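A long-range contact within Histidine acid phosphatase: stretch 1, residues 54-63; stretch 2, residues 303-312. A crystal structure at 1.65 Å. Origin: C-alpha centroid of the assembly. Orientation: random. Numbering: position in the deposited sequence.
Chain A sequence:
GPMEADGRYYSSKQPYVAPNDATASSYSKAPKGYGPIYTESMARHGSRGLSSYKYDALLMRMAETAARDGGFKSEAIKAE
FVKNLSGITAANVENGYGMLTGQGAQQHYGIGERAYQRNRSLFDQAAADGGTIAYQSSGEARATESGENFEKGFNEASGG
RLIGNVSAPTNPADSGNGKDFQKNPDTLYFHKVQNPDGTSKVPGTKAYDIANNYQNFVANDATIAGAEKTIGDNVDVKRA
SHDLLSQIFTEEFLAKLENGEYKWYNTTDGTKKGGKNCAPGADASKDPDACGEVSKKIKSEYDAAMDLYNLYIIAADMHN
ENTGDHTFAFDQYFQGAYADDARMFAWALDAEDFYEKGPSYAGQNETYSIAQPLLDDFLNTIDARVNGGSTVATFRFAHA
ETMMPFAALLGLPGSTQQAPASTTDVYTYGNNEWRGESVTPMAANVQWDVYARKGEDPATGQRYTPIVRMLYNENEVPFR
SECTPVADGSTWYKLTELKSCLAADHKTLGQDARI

Stretch 1 54-63: KYDALLMRMA
Stretch 2 303-312: DAAMDLYNLY

No hydrogen bond joins these two helices, although one of the closest approaches sets a carboxylate against an aromatic ring: Asp 307 OD1 lies 3.2 Å from CD1 of Tyr 55, oblique to the ring. The union rests on shape and apolar contact, and it buries 470 Å² over both sides.

Build both segments as regular α-helix, phi near -65° and psi near -40°, with i to i+4 backbone hydrogen bonds. The first helix begins at Tyr 55 and continues beyond Ala 63, and Lys 54, at the N-cap position, precedes it with phi/psi of -150/-75. Residues 303-312 lie within a helix that extends beyond both ends. The axes approach to 9.4 Å and their N-to-C directions differ by 128° (signed crossing angle -128°), so the chains run obliquely against each other. Two pairs fix the register: CA of Tyr 55 lies 5.3 Å from CA of Asp 307, and CA of Leu 59 lies 7.0 Å from CA of Ala 304. One chain therefore ascends as the other descends.

Leu 59 (m, t) is the knob. Its side chain enters a hole formed by Ala 304, Asp 307, Leu 308 and Leu 311. Leu 59 CD1 reaches 3.6 Å from Leu 308 N and 3.6 Å from Leu 311 CD1, while Leu 59 CD2 lies 3.8 Å from Ala 304 O. The small side chain of Ala 304 also receives the extended Met 62 (t, t, t), whose SD rests 3.8 Å from Ala 304 CB.

At the other end of the contact, Tyr 55 (chi1 m, chi2 -43°) points toward the second helix and presents a ring face to Asn 310. Asn 310 CB sits 3.8 Å from the ring centroid, 23° off the normal, a CH-pi contact that uses the aliphatic part of a polar residue. The amide nitrogen is used within its own helix: Asn 310 ND2 donates to Met 306 O at 2.9 Å, with chi1 at -89°. Leu 311 (m, t) leaves its backbone sideways, yet its end comes nearer, placing CD2 3.7 Å from Tyr 55 CB.

Asp 307 (m, chi2 -3°) points toward the first helix, and its OD2 is 3.9 Å from Leu 58 CD1. Asp 56 (p) instead serves the helix start, its OD2 accepting from Lys 54 N at 3.0 Å. The rule to read here is one leucine knob, a small alanine beside it, and an aromatic face laid over a polar residue's CB.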

# COMPACT_ATOMS: atom_id res chain seq x y z
N LYS A 54 -6.79 8.32 18.04
CA LYS A 54 -5.94 9.49 17.80
C LYS A 54 -6.68 10.56 17.01
O LYS A 54 -7.08 11.58 17.58
CB LYS A 54 -4.65 9.07 17.09
CG LYS A 54 -3.69 10.23 16.82
CD LYS A 54 -2.40 9.76 16.13
CE LYS A 54 -2.67 9.22 14.73
NZ LYS A 54 -1.40 8.88 14.03
N TYR A 55 -6.84 10.35 15.70
CA TYR A 55 -7.55 11.32 14.86
C TYR A 55 -8.99 11.45 15.33
O TYR A 55 -9.54 12.56 15.41
CB TYR A 55 -7.54 10.88 13.40
CG TYR A 55 -6.16 10.90 12.75
CD1 TYR A 55 -5.28 11.95 12.95
CD2 TYR A 55 -5.74 9.84 11.95
CE1 TYR A 55 -4.03 11.97 12.36
CE2 TYR A 55 -4.49 9.84 11.36
CZ TYR A 55 -3.64 10.90 11.57
OH TYR A 55 -2.39 10.90 10.97
N ASP A 56 -9.61 10.31 15.62
CA ASP A 56 -10.97 10.31 16.14
C ASP A 56 -11.03 10.84 17.57
O ASP A 56 -11.99 11.53 17.94
CB ASP A 56 -11.61 8.90 16.04
CG ASP A 56 -10.76 7.79 16.67
OD1 ASP A 56 -11.35 6.74 17.02
OD2 ASP A 56 -9.53 7.92 16.80
N ALA A 57 -10.00 10.54 18.37
CA ALA A 57 -9.94 11.05 19.73
C ALA A 57 -9.85 12.57 19.74
O ALA A 57 -10.62 13.25 20.42
CB ALA A 57 -8.74 10.45 20.46
N LEU A 58 -8.88 13.10 19.00
CA LEU A 58 -8.61 14.53 19.04
C LEU A 58 -9.79 15.34 18.54
O LEU A 58 -10.11 16.40 19.09
CB LEU A 58 -7.35 14.87 18.24
CG LEU A 58 -6.02 14.48 18.90
CD1 LEU A 58 -4.88 14.56 17.91
CD2 LEU A 58 -5.76 15.39 20.08
N LEU A 59 -10.45 14.85 17.48
CA LEU A 59 -11.58 15.58 16.95
C LEU A 59 -12.78 15.54 17.90
O LEU A 59 -13.56 16.49 17.96
CB LEU A 59 -11.94 15.11 15.54
CG LEU A 59 -10.97 15.56 14.44
CD1 LEU A 59 -11.35 14.88 13.15
CD2 LEU A 59 -11.00 17.08 14.27
N MET A 60 -12.94 14.45 18.65
CA MET A 60 -13.96 14.44 19.71
C MET A 60 -13.62 15.39 20.86
O MET A 60 -14.52 16.02 21.41
CB MET A 60 -14.20 13.02 20.26
CG MET A 60 -15.44 12.93 21.17
SD MET A 60 -16.97 13.21 20.23
CE MET A 60 -17.42 11.54 19.76
N ARG A 61 -12.35 15.51 21.23
CA ARG A 61 -11.99 16.50 22.25
C ARG A 61 -12.32 17.91 21.75
O ARG A 61 -12.83 18.75 22.50
CB ARG A 61 -10.50 16.41 22.61
CG ARG A 61 -10.04 15.01 23.07
CD ARG A 61 -10.65 14.61 24.43
NE ARG A 61 -11.99 14.02 24.30
CZ ARG A 61 -12.23 12.77 23.91
NH1 ARG A 61 -11.23 11.95 23.60
NH2 ARG A 61 -13.48 12.33 23.82
N MET A 62 -12.08 18.16 20.47
CA MET A 62 -12.40 19.46 19.87
C MET A 62 -13.91 19.67 19.89
O MET A 62 -14.40 20.78 20.19
CB MET A 62 -11.85 19.52 18.43
CG MET A 62 -12.11 20.82 17.70
SD MET A 62 -11.32 20.76 16.07
CE MET A 62 -11.62 22.43 15.51
N ALA A 63 -14.65 18.61 19.60
CA ALA A 63 -16.10 18.68 19.55
C ALA A 63 -16.67 19.00 20.91
O ALA A 63 -17.64 19.77 21.03
CB ALA A 63 -16.68 17.35 19.03
N ASP A 303 -4.13 21.22 11.41
CA ASP A 303 -4.18 19.97 12.16
C ASP A 303 -5.57 19.36 12.19
O ASP A 303 -5.73 18.15 11.98
CB ASP A 303 -3.74 20.19 13.61
CG ASP A 303 -2.27 20.49 13.74
OD1 ASP A 303 -1.49 20.27 12.78
OD2 ASP A 303 -1.89 20.93 14.84
N ALA A 304 -6.57 20.18 12.50
CA ALA A 304 -7.94 19.67 12.60
C ALA A 304 -8.45 19.18 11.25
O ALA A 304 -9.07 18.11 11.17
CB ALA A 304 -8.88 20.72 13.20
N ALA A 305 -8.19 19.94 10.19
CA ALA A 305 -8.68 19.57 8.87
C ALA A 305 -7.99 18.30 8.36
O ALA A 305 -8.64 17.43 7.77
CB ALA A 305 -8.49 20.73 7.87
N MET A 306 -6.68 18.20 8.57
CA MET A 306 -5.98 17.00 8.14
C MET A 306 -6.42 15.79 8.95
O MET A 306 -6.48 14.69 8.41
CB MET A 306 -4.45 17.19 8.21
CG MET A 306 -3.88 18.13 7.14
SD MET A 306 -4.15 17.60 5.42
CE MET A 306 -3.63 15.89 5.54
N ASP A 307 -6.75 15.99 10.22
CA ASP A 307 -7.31 14.88 11.00
C ASP A 307 -8.67 14.46 10.45
O ASP A 307 -8.95 13.25 10.35
CB ASP A 307 -7.42 15.25 12.49
CG ASP A 307 -6.07 15.37 13.15
OD1 ASP A 307 -5.06 15.11 12.48
OD2 ASP A 307 -6.03 15.71 14.35
N LEU A 308 -9.49 15.43 10.07
CA LEU A 308 -10.81 15.13 9.50
C LEU A 308 -10.66 14.43 8.16
O LEU A 308 -11.38 13.47 7.86
CB LEU A 308 -11.65 16.42 9.35
CG LEU A 308 -13.11 16.23 8.91
CD1 LEU A 308 -13.80 15.29 9.89
CD2 LEU A 308 -13.82 17.57 8.88
N TYR A 309 -9.70 14.89 7.35
CA TYR A 309 -9.41 14.22 6.09
C TYR A 309 -8.95 12.79 6.33
O TYR A 309 -9.34 11.88 5.60
CB TYR A 309 -8.37 15.01 5.28
CG TYR A 309 -7.92 14.28 4.03
CD1 TYR A 309 -8.76 14.20 2.92
CD2 TYR A 309 -6.68 13.69 3.95
CE1 TYR A 309 -8.35 13.52 1.77
CE2 TYR A 309 -6.27 13.03 2.82
CZ TYR A 309 -7.11 12.95 1.74
OH TYR A 309 -6.68 12.27 0.62
N ASN A 310 -8.12 12.57 7.35
CA ASN A 310 -7.68 11.21 7.64
C ASN A 310 -8.85 10.30 8.03
O ASN A 310 -8.83 9.10 7.73
CB ASN A 310 -6.59 11.19 8.73
CG ASN A 310 -5.19 11.31 8.13
OD1 ASN A 310 -4.64 10.33 7.63
ND2 ASN A 310 -4.64 12.50 8.16
N LEU A 311 -9.86 10.85 8.68
CA LEU A 311 -11.03 10.03 9.01
C LEU A 311 -11.84 9.73 7.76
O LEU A 311 -12.35 8.62 7.60
CB LEU A 311 -11.90 10.71 10.08
CG LEU A 311 -11.25 10.87 11.46
CD1 LEU A 311 -12.29 11.43 12.43
CD2 LEU A 311 -10.69 9.55 11.98
N TYR A 312 -11.95 10.71 6.87
CA TYR A 312 -12.65 10.53 5.59
C TYR A 312 -12.03 9.40 4.76
O TYR A 312 -12.75 8.55 4.20
CB TYR A 312 -12.63 11.85 4.83
CG TYR A 312 -12.91 11.79 3.34
CD1 TYR A 312 -14.19 11.51 2.86
CD2 TYR A 312 -11.91 12.07 2.43
CE1 TYR A 312 -14.44 11.48 1.50
CE2 TYR A 312 -12.15 12.04 1.07
CZ TYR A 312 -13.42 11.74 0.61
OH TYR A 312 -13.68 11.71 -0.74